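Local coordinates for transcriptional regulator, TetR family (Marinobacter aquaeolei, PDB 3NNR), which probably binds DNA through an N-terminal helix-turn-helix and regulates transcription, at residues S13-F18 and I31-L35; I56-Y60 and Y95-H99; N154-I159 and Q189-L193. All blocks are in the same frame, centred on the assembly; numbering follows the deposited sequence.

Interaction 1. Residues S13-F18 and I31-L35; sequences SSLELF and IAAHL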
ATOM      1  N   SER A  13      -1.274 -10.027  24.504  1.00 53.23           N
ATOM      2  CA  SER A  13      -0.717 -11.245  23.936  1.00 54.93           C
ATOM      3  C   SER A  13      -1.238 -11.557  22.536  1.00 52.51           C
ATOM      4  O   SER A  13      -0.475 -12.023  21.694  1.00 52.13           O
ATOM      5  CB  SER A  13      -0.945 -12.447  24.846  1.00 56.64           C
ATOM      6  OG  SER A  13      -0.125 -12.357  25.986  1.00 64.76           O
ATOM      7  N   SER A  14      -2.519 -11.319  22.290  1.00 52.72           N
ATOM      8  CA  SER A  14      -3.079 -11.531  20.949  1.00 51.22           C
ATOM      9  C   SER A  14      -2.378 -10.635  19.946  1.00 53.92           C
ATOM     10  O   SER A  14      -1.978 -11.113  18.872  1.00 59.07           O
ATOM     11  CB  SER A  14      -4.556 -11.272  20.919  1.00 50.81           C
ATOM     12  OG  SER A  14      -5.189 -12.222  21.716  1.00 54.36           O
ATOM     13  N   LEU A  15      -2.201  -9.361  20.295  1.00 52.96           N
ATOM     14  CA  LEU A  15      -1.459  -8.412  19.444  1.00 53.40           C
ATOM     15  C   LEU A  15      -0.036  -8.922  19.099  1.00 54.54           C
ATOM     16  O   LEU A  15       0.372  -8.854  17.938  1.00 55.56           O
ATOM     17  CB  LEU A  15      -1.397  -7.025  20.118  1.00 54.50           C
ATOM     18  CG  LEU A  15      -0.597  -5.897  19.439  1.00 54.17           C
ATOM     19  CD1 LEU A  15      -1.209  -5.523  18.106  1.00 46.32           C
ATOM     20  CD2 LEU A  15      -0.492  -4.698  20.389  1.00 40.44           C
ATOM     21  N   GLU A  16       0.672  -9.451  20.107  1.00 56.00           N
ATOM     22  CA  GLU A  16       2.051  -9.989  19.965  0.50 56.18           C
ATOM     23  C   GLU A  16       2.079 -11.173  19.001  1.00 56.29           C
ATOM     24  O   GLU A  16       2.934 -11.242  18.113  1.00 55.02           O
ATOM     25  CB  GLU A  16       2.634 -10.458  21.321  0.50 57.23           C
ATOM     26  CG  GLU A  16       4.123 -10.919  21.284  0.50 61.88           C
ATOM     27  CD  GLU A  16       4.527 -11.806  22.462  0.50 64.91           C
ATOM     28  OE1 GLU A  16       3.983 -11.643  23.577  0.50 65.54           O
ATOM     29  OE2 GLU A  16       5.406 -12.671  22.259  0.50 65.72           O
ATOM     30  N   LEU A  17       1.150 -12.114  19.202  1.00 55.67           N
ATOM     31  CA  LEU A  17       1.052 -13.319  18.356  1.00 53.02           C
ATOM     32  C   LEU A  17       0.618 -12.931  16.929  1.00 53.65           C
ATOM     33  O   LEU A  17       1.239 -13.372  15.982  1.00 59.38           O
ATOM     34  CB  LEU A  17       0.126 -14.361  18.980  1.00 52.53           C
ATOM     35  CG  LEU A  17       0.615 -15.050  20.265  1.00 51.07           C
ATOM     36  CD1 LEU A  17      -0.529 -15.736  20.920  1.00 45.82           C
ATOM     37  CD2 LEU A  17       1.772 -16.048  20.029  1.00 48.64           C
ATOM     38  N   PHE A  18      -0.372 -12.042  16.779  1.00 53.79           N
ATOM     39  CA  PHE A  18      -0.781 -11.583  15.454  1.00 53.53           C
ATOM     40  C   PHE A  18       0.373 -10.897  14.698  1.00 54.91           C
ATOM     41  O   PHE A  18       0.584 -11.221  13.562  1.00 57.08           O
ATOM     42  CB  PHE A  18      -2.022 -10.662  15.453  1.00 50.89           C
ATOM     43  CG  PHE A  18      -3.298 -11.281  16.023  1.00 51.19           C
ATOM     44  CD1 PHE A  18      -3.535 -12.663  16.044  1.00 54.07           C
ATOM     45  CD2 PHE A  18      -4.324 -10.439  16.457  1.00 55.57           C
ATOM     46  CE1 PHE A  18      -4.751 -13.187  16.584  1.00 51.70           C
ATOM     47  CE2 PHE A  18      -5.538 -10.945  16.976  1.00 54.06           C
ATOM     48  CZ  PHE A  18      -5.741 -12.332  17.031  1.00 51.19           C
ATOM     49  N   ILE A  31      -3.965 -18.618  21.593  1.00 58.43           N
ATOM     50  CA  ILE A  31      -3.896 -17.493  22.514  1.00 56.11           C
ATOM     51  C   ILE A  31      -4.096 -18.014  23.967  1.00 57.51           C
ATOM     52  O   ILE A  31      -3.326 -17.693  24.853  1.00 59.19           O
ATOM     53  CB  ILE A  31      -4.882 -16.377  22.119  1.00 54.19           C
ATOM     54  CG1 ILE A  31      -4.589 -15.833  20.710  1.00 53.44           C
ATOM     55  CG2 ILE A  31      -4.791 -15.213  23.132  1.00 53.15           C
ATOM     56  CD1 ILE A  31      -5.814 -15.132  20.087  1.00 48.76           C
ATOM     57  N   ALA A  32      -5.089 -18.869  24.182  1.00 58.80           N
ATOM     58  CA  ALA A  32      -5.302 -19.494  25.493  1.00 60.24           C
ATOM     59  C   ALA A  32      -4.053 -20.269  25.939  1.00 62.24           C
ATOM     60  O   ALA A  32      -3.620 -20.121  27.079  1.00 63.30           O
ATOM     61  CB  ALA A  32      -6.527 -20.418  25.475  1.00 58.61           C
ATOM     62  N   ALA A  33      -3.470 -21.057  25.031  1.00 62.38           N
ATOM     63  CA  ALA A  33      -2.272 -21.850  25.344  1.00 64.92           C
ATOM     64  C   ALA A  33      -1.076 -20.971  25.758  1.00 67.71           C
ATOM     65  O   ALA A  33      -0.409 -21.279  26.760  1.00 70.54           O
ATOM     66  CB  ALA A  33      -1.905 -22.771  24.182  1.00 63.47           C
ATOM     67  N   HIS A  34      -0.849 -19.876  25.017  1.00 67.54           N
ATOM     68  CA  HIS A  34       0.254 -18.909  25.269  1.00 70.72           C
ATOM     69  C   HIS A  34       0.089 -18.327  26.665  1.00 71.32           C
ATOM     70  O   HIS A  34       1.025 -18.351  27.462  1.00 71.27           O
ATOM     71  CB  HIS A  34       0.250 -17.792  24.197  1.00 68.76           C
ATOM     72  CG  HIS A  34       1.386 -16.798  24.286  1.00 79.92           C
ATOM     73  ND1 HIS A  34       2.652 -17.055  23.797  1.00 85.22           N
ATOM     74  CD2 HIS A  34       1.404 -15.505  24.701  1.00 85.39           C
ATOM     75  CE1 HIS A  34       3.413 -15.987  23.967  1.00 88.24           C
ATOM     76  NE2 HIS A  34       2.678 -15.028  24.504  1.00 86.22           N
ATOM     77  N   LEU A  35      -1.132 -17.868  26.962  1.00 69.50           N
ATOM     78  CA  LEU A  35      -1.454 -17.306  28.282  1.00 69.23           C
ATOM     79  C   LEU A  35      -1.674 -18.299  29.424  1.00 67.55           C
ATOM     80  O   LEU A  35      -1.830 -17.855  30.557  1.00 69.40           O
ATOM     81  CB  LEU A  35      -2.666 -16.377  28.179  1.00 68.85           C
ATOM     82  CG  LEU A  35      -2.458 -15.043  27.495  1.00 66.05           C
ATOM     83  CD1 LEU A  35      -3.809 -14.353  27.477  1.00 66.52           C
ATOM     84  CD2 LEU A  35      -1.416 -14.219  28.255  1.00 68.57           C
TER

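Interaction 2. Residues I56-Y60 and Y95-H99; sequences IFQEY and YRFFH. With SO4 (sulfate ion), chain D.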
ATOM      1  N   ILE A  56      -8.721  -4.573  19.791  1.00 50.52           N
ATOM      2  CA  ILE A  56      -7.359  -4.138  19.509  1.00 49.83           C
ATOM      3  C   ILE A  56      -7.402  -2.916  18.569  1.00 52.01           C
ATOM      4  O   ILE A  56      -6.729  -1.913  18.826  1.00 53.07           O
ATOM      5  CB  ILE A  56      -6.518  -5.239  18.867  1.00 49.43           C
ATOM      6  CG1 ILE A  56      -6.223  -6.370  19.872  1.00 49.58           C
ATOM      7  CG2 ILE A  56      -5.225  -4.658  18.340  1.00 38.30           C
ATOM      8  CD1 ILE A  56      -5.536  -7.648  19.233  1.00 39.93           C
ATOM      9  N   PHE A  57      -8.183  -3.009  17.493  1.00 49.87           N
ATOM     10  CA  PHE A  57      -8.352  -1.873  16.584  1.00 50.44           C
ATOM     11  C   PHE A  57      -8.853  -0.613  17.305  1.00 53.69           C
ATOM     12  O   PHE A  57      -8.352   0.492  17.065  1.00 55.86           O
ATOM     13  CB  PHE A  57      -9.306  -2.180  15.432  1.00 49.71           C
ATOM     14  CG  PHE A  57      -9.729  -0.956  14.695  1.00 46.35           C
ATOM     15  CD1 PHE A  57      -8.856  -0.347  13.801  1.00 53.94           C
ATOM     16  CD2 PHE A  57     -10.949  -0.376  14.928  1.00 49.83           C
ATOM     17  CE1 PHE A  57      -9.209   0.809  13.149  1.00 45.47           C
ATOM     18  CE2 PHE A  57     -11.307   0.791  14.283  1.00 57.25           C
ATOM     19  CZ  PHE A  57     -10.429   1.376  13.385  1.00 48.25           C
ATOM     20  N   GLN A  58      -9.848  -0.779  18.171  1.00 55.34           N
ATOM     21  CA  GLN A  58     -10.363   0.344  18.945  1.00 56.57           C
ATOM     22  C   GLN A  58      -9.295   1.036  19.792  1.00 56.50           C
ATOM     23  O   GLN A  58      -9.449   2.236  20.052  1.00 59.75           O
ATOM     24  CB  GLN A  58     -11.539  -0.064  19.826  1.00 56.96           C
ATOM     25  CG  GLN A  58     -12.806  -0.316  19.056  1.00 61.57           C
ATOM     26  CD  GLN A  58     -13.970  -0.774  19.935  1.00 65.14           C
ATOM     27  OE1 GLN A  58     -13.816  -1.587  20.861  1.00 66.75           O
ATOM     28  NE2 GLN A  58     -15.141  -0.269  19.624  1.00 60.12           N
ATOM     29  N   GLU A  59      -8.272   0.291  20.247  1.00 55.34           N
ATOM     30  CA  GLU A  59      -7.152   0.883  21.003  1.00 59.46           C
ATOM     31  C   GLU A  59      -6.239   1.660  20.039  1.00 57.52           C
ATOM     32  O   GLU A  59      -5.764   2.714  20.408  1.00 62.36           O
ATOM     33  CB  GLU A  59      -6.300  -0.130  21.799  1.00 61.24           C
ATOM     34  CG  GLU A  59      -7.010  -1.038  22.860  1.00 71.23           C
ATOM     35  CD  GLU A  59      -7.729  -0.295  24.003  1.00 93.26           C
ATOM     36  OE1 GLU A  59      -7.283   0.818  24.393  1.00101.28           O
ATOM     37  OE2 GLU A  59      -8.740  -0.854  24.528  1.00 96.47           O
ATOM     38  N   TYR A  60      -5.994   1.121  18.844  1.00 55.12           N
ATOM     39  CA  TYR A  60      -5.171   1.768  17.791  1.00 54.34           C
ATOM     40  C   TYR A  60      -5.849   3.061  17.341  1.00 54.83           C
ATOM     41  O   TYR A  60      -5.212   4.106  17.301  1.00 55.21           O
ATOM     42  CB  TYR A  60      -4.958   0.816  16.600  1.00 50.93           C
ATOM     43  CG  TYR A  60      -4.200   1.376  15.386  1.00 48.20           C
ATOM     44  CD1 TYR A  60      -2.871   1.844  15.470  1.00 56.78           C
ATOM     45  CD2 TYR A  60      -4.797   1.410  14.152  1.00 47.98           C
ATOM     46  CE1 TYR A  60      -2.188   2.367  14.313  1.00 47.31           C
ATOM     47  CE2 TYR A  60      -4.150   1.904  13.047  1.00 51.25           C
ATOM     48  CZ  TYR A  60      -2.851   2.377  13.113  1.00 50.97           C
ATOM     49  OH  TYR A  60      -2.315   2.830  11.911  1.00 70.62           O
ATOM     50  N   TYR A  95       1.097  -2.085  15.434  1.00 47.69           N
ATOM     51  CA  TYR A  95      -0.119  -2.759  15.049  1.00 48.40           C
ATOM     52  C   TYR A  95       0.043  -3.316  13.625  1.00 51.54           C
ATOM     53  O   TYR A  95      -0.931  -3.452  12.887  1.00 51.03           O
ATOM     54  CB  TYR A  95      -1.283  -1.764  15.171  1.00 48.94           C
ATOM     55  CG  TYR A  95      -1.592  -1.412  16.610  1.00 45.37           C
ATOM     56  CD1 TYR A  95      -0.803  -0.494  17.310  1.00 54.38           C
ATOM     57  CD2 TYR A  95      -2.673  -1.997  17.292  1.00 53.03           C
ATOM     58  CE1 TYR A  95      -1.048  -0.168  18.650  1.00 48.22           C
ATOM     59  CE2 TYR A  95      -2.946  -1.666  18.667  1.00 48.10           C
ATOM     60  CZ  TYR A  95      -2.120  -0.741  19.336  1.00 50.39           C
ATOM     61  OH  TYR A  95      -2.324  -0.378  20.683  1.00 51.65           O
ATOM     62  N   ARG A  96       1.272  -3.723  13.279  1.00 52.23           N
ATOM     63  CA  ARG A  96       1.594  -4.188  11.919  1.00 53.05           C
ATOM     64  C   ARG A  96       0.698  -5.306  11.389  1.00 49.68           C
ATOM     65  O   ARG A  96       0.510  -5.392  10.167  1.00 50.63           O
ATOM     66  CB  ARG A  96       3.107  -4.532  11.740  1.00 50.03           C
ATOM     67  CG  ARG A  96       3.534  -5.895  12.258  1.00 61.04           C
ATOM     68  CD  ARG A  96       5.047  -6.025  12.554  1.00 50.68           C
ATOM     69  NE  ARG A  96       5.273  -5.475  13.880  1.00 64.25           N
ATOM     70  CZ  ARG A  96       5.791  -6.098  14.936  1.00 61.37           C
ATOM     71  NH1 ARG A  96       6.298  -7.327  14.866  1.00 57.05           N
ATOM     72  NH2 ARG A  96       5.876  -5.430  16.080  1.00 71.20           N
ATOM     73  N   PHE A  97       0.167  -6.141  12.280  1.00 49.13           N
ATOM     74  CA  PHE A  97      -0.735  -7.262  11.891  1.00 50.81           C
ATOM     75  C   PHE A  97      -2.000  -6.785  11.157  1.00 50.13           C
ATOM     76  O   PHE A  97      -2.533  -7.493  10.305  1.00 54.57           O
ATOM     77  CB  PHE A  97      -1.174  -8.108  13.112  1.00 49.21           C
ATOM     78  CG  PHE A  97      -2.418  -7.585  13.785  1.00 50.75           C
ATOM     79  CD1 PHE A  97      -2.356  -6.527  14.661  1.00 55.59           C
ATOM     80  CD2 PHE A  97      -3.685  -8.111  13.456  1.00 52.17           C
ATOM     81  CE1 PHE A  97      -3.521  -6.005  15.256  1.00 49.53           C
ATOM     82  CE2 PHE A  97      -4.837  -7.594  14.012  1.00 53.09           C
ATOM     83  CZ  PHE A  97      -4.760  -6.529  14.918  1.00 55.36           C
ATOM     84  N   PHE A  98      -2.474  -5.598  11.507  1.00 49.21           N
ATOM     85  CA  PHE A  98      -3.724  -5.064  10.978  1.00 51.15           C
ATOM     86  C   PHE A  98      -3.667  -4.779   9.476  1.00 54.13           C
ATOM     87  O   PHE A  98      -4.426  -5.369   8.707  1.00 51.51           O
ATOM     88  CB  PHE A  98      -4.125  -3.837  11.782  1.00 49.80           C
ATOM     89  CG  PHE A  98      -5.485  -3.337  11.482  1.00 53.64           C
ATOM     90  CD1 PHE A  98      -6.588  -3.956  12.025  1.00 53.50           C
ATOM     91  CD2 PHE A  98      -5.667  -2.210  10.694  1.00 57.48           C
ATOM     92  CE1 PHE A  98      -7.860  -3.493  11.755  1.00 52.60           C
ATOM     93  CE2 PHE A  98      -6.931  -1.737  10.422  1.00 59.93           C
ATOM     94  CZ  PHE A  98      -8.030  -2.385  10.946  1.00 63.57           C
ATOM     95  N   HIS A  99      -2.725  -3.943   9.056  1.00 55.75           N
ATOM     96  CA  HIS A  99      -2.605  -3.590   7.619  1.00 57.82           C
ATOM     97  C   HIS A  99      -2.191  -4.748   6.715  1.00 57.51           C
ATOM     98  O   HIS A  99      -2.478  -4.731   5.512  1.00 61.05           O
ATOM     99  CB  HIS A  99      -1.705  -2.382   7.426  1.00 56.45           C
ATOM    100  CG  HIS A  99      -2.187  -1.195   8.190  1.00 62.61           C
ATOM    101  ND1 HIS A  99      -1.875  -1.002   9.521  1.00 64.00           N
ATOM    102  CD2 HIS A  99      -3.011  -0.177   7.835  1.00 60.72           C
ATOM    103  CE1 HIS A  99      -2.468   0.103   9.941  1.00 78.61           C
ATOM    104  NE2 HIS A  99      -3.159   0.625   8.939  1.00 68.68           N
TER
HETATM  105  S   SO4 D 232       7.659  -9.396  11.819  1.00 92.65           S
HETATM  106  O1  SO4 D 232       9.026  -8.997  11.470  1.00 92.94           O
HETATM  107  O2  SO4 D 232       7.199 -10.694  11.258  1.00 85.81           O
HETATM  108  O3  SO4 D 232       7.620  -9.503  13.292  1.00 79.13           O
HETATM  109  O4  SO4 D 232       6.880  -8.313  11.229  1.00 81.39           O

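Interaction 3. Residues N154-I159 and Q189-L193; sequences NVWLVI and QVLTL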
ATOM      1  N   ASN A 154      -2.291  10.966  -1.250  1.00 63.93           N
ATOM      2  CA  ASN A 154      -0.952  10.427  -1.576  1.00 61.13           C
ATOM      3  C   ASN A 154      -0.107  10.187  -0.325  1.00 59.00           C
ATOM      4  O   ASN A 154       0.565   9.175  -0.240  1.00 56.86           O
ATOM      5  CB  ASN A 154      -0.202  11.295  -2.593  1.00 62.14           C
ATOM      6  CG  ASN A 154      -0.744  11.150  -4.017  1.00 64.87           C
ATOM      7  OD1 ASN A 154      -1.385  10.167  -4.362  1.00 59.79           O
ATOM      8  ND2 ASN A 154      -0.452  12.124  -4.849  1.00 71.53           N
ATOM      9  N   VAL A 155      -0.174  11.100   0.643  1.00 60.62           N
ATOM     10  CA  VAL A 155       0.486  10.919   1.944  1.00 60.47           C
ATOM     11  C   VAL A 155      -0.005   9.622   2.592  1.00 61.86           C
ATOM     12  O   VAL A 155       0.806   8.773   2.934  1.00 63.70           O
ATOM     13  CB  VAL A 155       0.245  12.092   2.900  1.00 59.32           C
ATOM     14  CG1 VAL A 155       0.661  11.734   4.286  1.00 53.85           C
ATOM     15  CG2 VAL A 155       1.008  13.281   2.435  1.00 57.97           C
ATOM     16  N   TRP A 156      -1.324   9.444   2.645  1.00 61.10           N
ATOM     17  CA  TRP A 156      -1.922   8.261   3.236  1.00 57.56           C
ATOM     18  C   TRP A 156      -1.449   7.023   2.514  1.00 58.74           C
ATOM     19  O   TRP A 156      -1.035   6.055   3.158  1.00 60.69           O
ATOM     20  CB  TRP A 156      -3.457   8.366   3.220  1.00 58.19           C
ATOM     21  CG  TRP A 156      -4.177   7.309   3.997  1.00 59.22           C
ATOM     22  CD1 TRP A 156      -4.652   7.409   5.287  1.00 62.48           C
ATOM     23  CD2 TRP A 156      -4.524   5.990   3.547  1.00 51.01           C
ATOM     24  NE1 TRP A 156      -5.255   6.230   5.656  1.00 59.62           N
ATOM     25  CE2 TRP A 156      -5.199   5.349   4.607  1.00 47.35           C
ATOM     26  CE3 TRP A 156      -4.334   5.289   2.342  1.00 59.40           C
ATOM     27  CZ2 TRP A 156      -5.673   4.037   4.510  1.00 56.04           C
ATOM     28  CZ3 TRP A 156      -4.808   3.968   2.239  1.00 53.37           C
ATOM     29  CH2 TRP A 156      -5.464   3.359   3.321  1.00 57.52           C
ATOM     30  N   LEU A 157      -1.515   7.057   1.183  1.00 60.86           N
ATOM     31  CA  LEU A 157      -1.138   5.924   0.337  1.00 60.16           C
ATOM     32  C   LEU A 157       0.328   5.512   0.564  1.00 62.07           C
ATOM     33  O   LEU A 157       0.636   4.329   0.638  1.00 62.54           O
ATOM     34  CB  LEU A 157      -1.399   6.245  -1.155  1.00 61.29           C
ATOM     35  CG  LEU A 157      -2.863   6.335  -1.634  1.00 60.29           C
ATOM     36  CD1 LEU A 157      -2.996   6.933  -3.048  1.00 55.02           C
ATOM     37  CD2 LEU A 157      -3.513   4.958  -1.639  1.00 51.53           C
ATOM     38  N   VAL A 158       1.212   6.497   0.696  1.00 64.05           N
ATOM     39  CA  VAL A 158       2.636   6.252   0.936  1.00 62.80           C
ATOM     40  C   VAL A 158       2.892   5.721   2.334  1.00 62.33           C
ATOM     41  O   VAL A 158       3.622   4.763   2.485  1.00 63.90           O
ATOM     42  CB  VAL A 158       3.499   7.516   0.688  1.00 64.63           C
ATOM     43  CG1 VAL A 158       4.893   7.387   1.332  1.00 58.86           C
ATOM     44  CG2 VAL A 158       3.592   7.792  -0.823  1.00 57.14           C
ATOM     45  N   ILE A 159       2.299   6.338   3.340  1.00 61.90           N
ATOM     46  CA  ILE A 159       2.548   5.942   4.729  1.00 63.28           C
ATOM     47  C   ILE A 159       2.073   4.527   5.018  1.00 63.92           C
ATOM     48  O   ILE A 159       2.829   3.707   5.496  1.00 67.09           O
ATOM     49  CB  ILE A 159       1.920   6.910   5.738  1.00 60.61           C
ATOM     50  CG1 ILE A 159       2.619   8.267   5.671  1.00 64.64           C
ATOM     51  CG2 ILE A 159       2.131   6.406   7.132  1.00 67.81           C
ATOM     52  CD1 ILE A 159       2.072   9.315   6.638  1.00 61.50           C
ATOM     53  N   GLN A 189      10.250   9.642   2.139  1.00 63.45           N
ATOM     54  CA  GLN A 189       9.307   9.507   1.017  1.00 64.82           C
ATOM     55  C   GLN A 189       8.086  10.427   1.135  1.00 65.81           C
ATOM     56  O   GLN A 189       7.634  10.958   0.114  1.00 71.07           O
ATOM     57  CB  GLN A 189       8.870   8.047   0.831  1.00 61.68           C
ATOM     58  CG  GLN A 189      10.018   7.104   0.427  1.00 61.68           C
ATOM     59  CD  GLN A 189      10.624   7.427  -0.907  1.00 59.79           C
ATOM     60  OE1 GLN A 189       9.909   7.654  -1.864  1.00 70.56           O
ATOM     61  NE2 GLN A 189      11.941   7.427  -0.986  1.00 63.33           N
ATOM     62  N   VAL A 190       7.553  10.598   2.348  1.00 64.05           N
ATOM     63  CA  VAL A 190       6.425  11.517   2.582  1.00 62.42           C
ATOM     64  C   VAL A 190       6.860  12.970   2.360  1.00 65.21           C
ATOM     65  O   VAL A 190       6.154  13.737   1.707  1.00 67.27           O
ATOM     66  CB  VAL A 190       5.800  11.371   3.989  1.00 57.93           C
ATOM     67  CG1 VAL A 190       4.752  12.429   4.195  1.00 51.21           C
ATOM     68  CG2 VAL A 190       5.170   9.971   4.147  1.00 57.31           C
ATOM     69  N   LEU A 191       8.032  13.332   2.876  1.00 65.16           N
ATOM     70  CA  LEU A 191       8.539  14.698   2.718  1.00 66.21           C
ATOM     71  C   LEU A 191       8.899  15.012   1.257  1.00 67.66           C
ATOM     72  O   LEU A 191       8.843  16.169   0.842  1.00 69.60           O
ATOM     73  CB  LEU A 191       9.679  14.983   3.708  1.00 66.24           C
ATOM     74  CG  LEU A 191       9.272  14.959   5.195  1.00 62.72           C
ATOM     75  CD1 LEU A 191      10.477  15.044   6.087  1.00 51.63           C
ATOM     76  CD2 LEU A 191       8.308  16.080   5.567  1.00 66.71           C
ATOM     77  N   THR A 192       9.230  13.978   0.486  1.00 68.00           N
ATOM     78  CA  THR A 192       9.470  14.119  -0.946  1.00 69.48           C
ATOM     79  C   THR A 192       8.214  14.631  -1.656  1.00 71.66           C
ATOM     80  O   THR A 192       8.335  15.344  -2.646  1.00 75.77           O
ATOM     81  CB  THR A 192       9.922  12.790  -1.573  1.00 68.64           C
ATOM     82  OG1 THR A 192      11.131  12.373  -0.930  1.00 64.68           O
ATOM     83  CG2 THR A 192      10.161  12.919  -3.061  1.00 65.53           C
ATOM     84  N   LEU A 193       7.026  14.287  -1.148  1.00 70.45           N
ATOM     85  CA  LEU A 193       5.769  14.785  -1.729  1.00 71.15           C
ATOM     86  C   LEU A 193       5.658  16.309  -1.650  1.00 72.10           C
ATOM     87  O   LEU A 193       5.156  16.912  -2.586  1.00 76.62           O
ATOM     88  CB  LEU A 193       4.524  14.169  -1.069  1.00 65.22           C
ATOM     89  CG  LEU A 193       4.371  12.664  -1.135  1.00 63.48           C
ATOM     90  CD1 LEU A 193       3.199  12.224  -0.253  1.00 53.58           C
ATOM     91  CD2 LEU A 193       4.198  12.222  -2.591  1.00 50.60           C
TER

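Interaction 1. Residues S13-F18 and I31-L35
Helix 28-35, the first helix of the predicted helix-turn-helix, lies across helix 6-21 with the short segment axes 10.3 Å apart and their directions at 113°. At Ile31 the backbones come closest, its CA lying 6.2 Å from the CA of Ser14. The Ile31 side chain reaches into the interface: CG2 sits 3.3 Å from Ser14 OG, CG1 is 4.1 Å from Leu17 CD1, and CD1 is 4.1 Å from Phe18 CZ. Ile52 of helix 49-67 touches both Ser14 and Ile31, so three helices share this core. One turn on, His34 points its CA-to-CB bond toward helix 6-21. Leu17 CD2 stands over the imidazole face in a CH-pi contact, 4.3 Å from the ring centroid, while Ser13 OG approaches the ring edge, 3.7 Å from His34 CD2. Glu16 OE1 comes 3.7 Å from His34 NE2. Leu35 brings CD2 to 3.2 Å from Ser13 OG and packs on Lys9 and Ile10. No hydrogen bond crosses between the segments; Ser14 OG is bonded to Ile10 O within its own helix. Helices 6-21 and 28-35 of the probable DNA-binding domain are therefore held mainly by van der Waals and CH-pi contacts, which depend on shape rather than paired polar groups.

Interaction 2. Residues I56-Y60 and Y95-H99
An aromatic cluster of Tyr60, Tyr95 and His99 marks this contact, at the junction between the N-terminal, probably DNA-binding, domain and the helical C-terminal domain of the TetR fold. Helix 49-67, which links the two domains, here meets the start of helix 96-100, where Tyr95 breaks helical geometry after helix 78-94. Tyr60 and Tyr95 lie obliquely, their ring centroids 5.0 Å apart, with Tyr60 CD1 3.6 Å from Tyr95 CD1; Tyr60 CB makes a CH-pi contact over the Tyr95 face, 3.9 Å from its centroid. Tyr60 OH lies 3.4 Å from His99 CE1, near the imidazole plane. A turn earlier, Ile56 CG2 fits against two ring edges, 3.8 Å from both Tyr95 CE2 and Phe97 CE1. Phe57 and Phe98 form another aromatic pair, near parallel at 21° but slid apart, with Phe57 CD1 3.6 Å from Phe98 CZ; Tyr116 of helix 110-136 meets Phe98 edge-to-face. Tyr60 OH and His99 NE2 both hydrogen-bond to O1 of an unidentified ligand, which probably came from the crystallisation liquor but may mark the pocket where TetR regulators commonly receive effectors. Arg96 NE hydrogen-bonds to Trp93 O, its guanidinium makes a cation-pi contact with Trp93, and, to a sulfate probably also from the liquor, NH1 makes a weak hydrogen bond, 3.0 Å to O3.

Interaction 3. Residues N154-I159 and Q189-L193
This is a buried, mainly apolar helix-helix contact in the C-terminal domain, where helix 145-160 runs nearly antiparallel to helix 186-194. The short segment axes approach to 9.8 Å at an angle of 164°, and Val155 and Val190 bring their CA atoms to 6.0 Å. Val190 points its CA-to-CB bond toward helix 145-160 and touches Val155, Val158 and Ile159: its CG2 lies 3.4 Å from Ile159 CG1 and 3.8 Å from Val158 CG1, while its CG1 is 4.2 Å from Val155 CG1. One turn on, Leu193 CD1 packs 3.6 Å from Val155 CG2 and 4.2 Å from Asn154 CB. The contact is made chiefly by valine, isoleucine and leucine side chains, and no hydrogen bond crosses between the segments. In TetR-family regulators a pair of C-terminal helices commonly builds the dimer interface, and here the same two helices meet the second subunit. Asn154 ND2 donates to the backbone carbonyl O of Gln189 of the second subunit, and the reverse bond is also made; Leu193 packs on Leu193 of the second subunit. Behind the pair, Val155 rests on Phe131 of helix 110-136, and Ile159 touches Leu85, Phe89 and Leu92 of helix 78-94.

How the interactions relate
Interactions 1, 2 and 3 follow one another along the chain, from the probable DNA-binding end toward the dimer interface. Interactions 1 and 2 have centres 14 Å apart and touch directly: Phe18 CB lies 3.5 Å from Phe97 CG and Leu15 packs on Tyr95, so helix 6-21 joins the two. Interaction 3 has its centre 21 Å from that of interaction 2, with nearest atoms about 6 Å apart, and 33 Å from that of interaction 1, across the chain's centre. Helices 78-94 and 110-136 pack against both 56-60/95-99 and 154-159/189-193. In TetR regulators effector binding in the C-terminal domain commonly shifts the DNA-binding helices; the contacts between interactions 1 and 2 could plausibly lie on such a route.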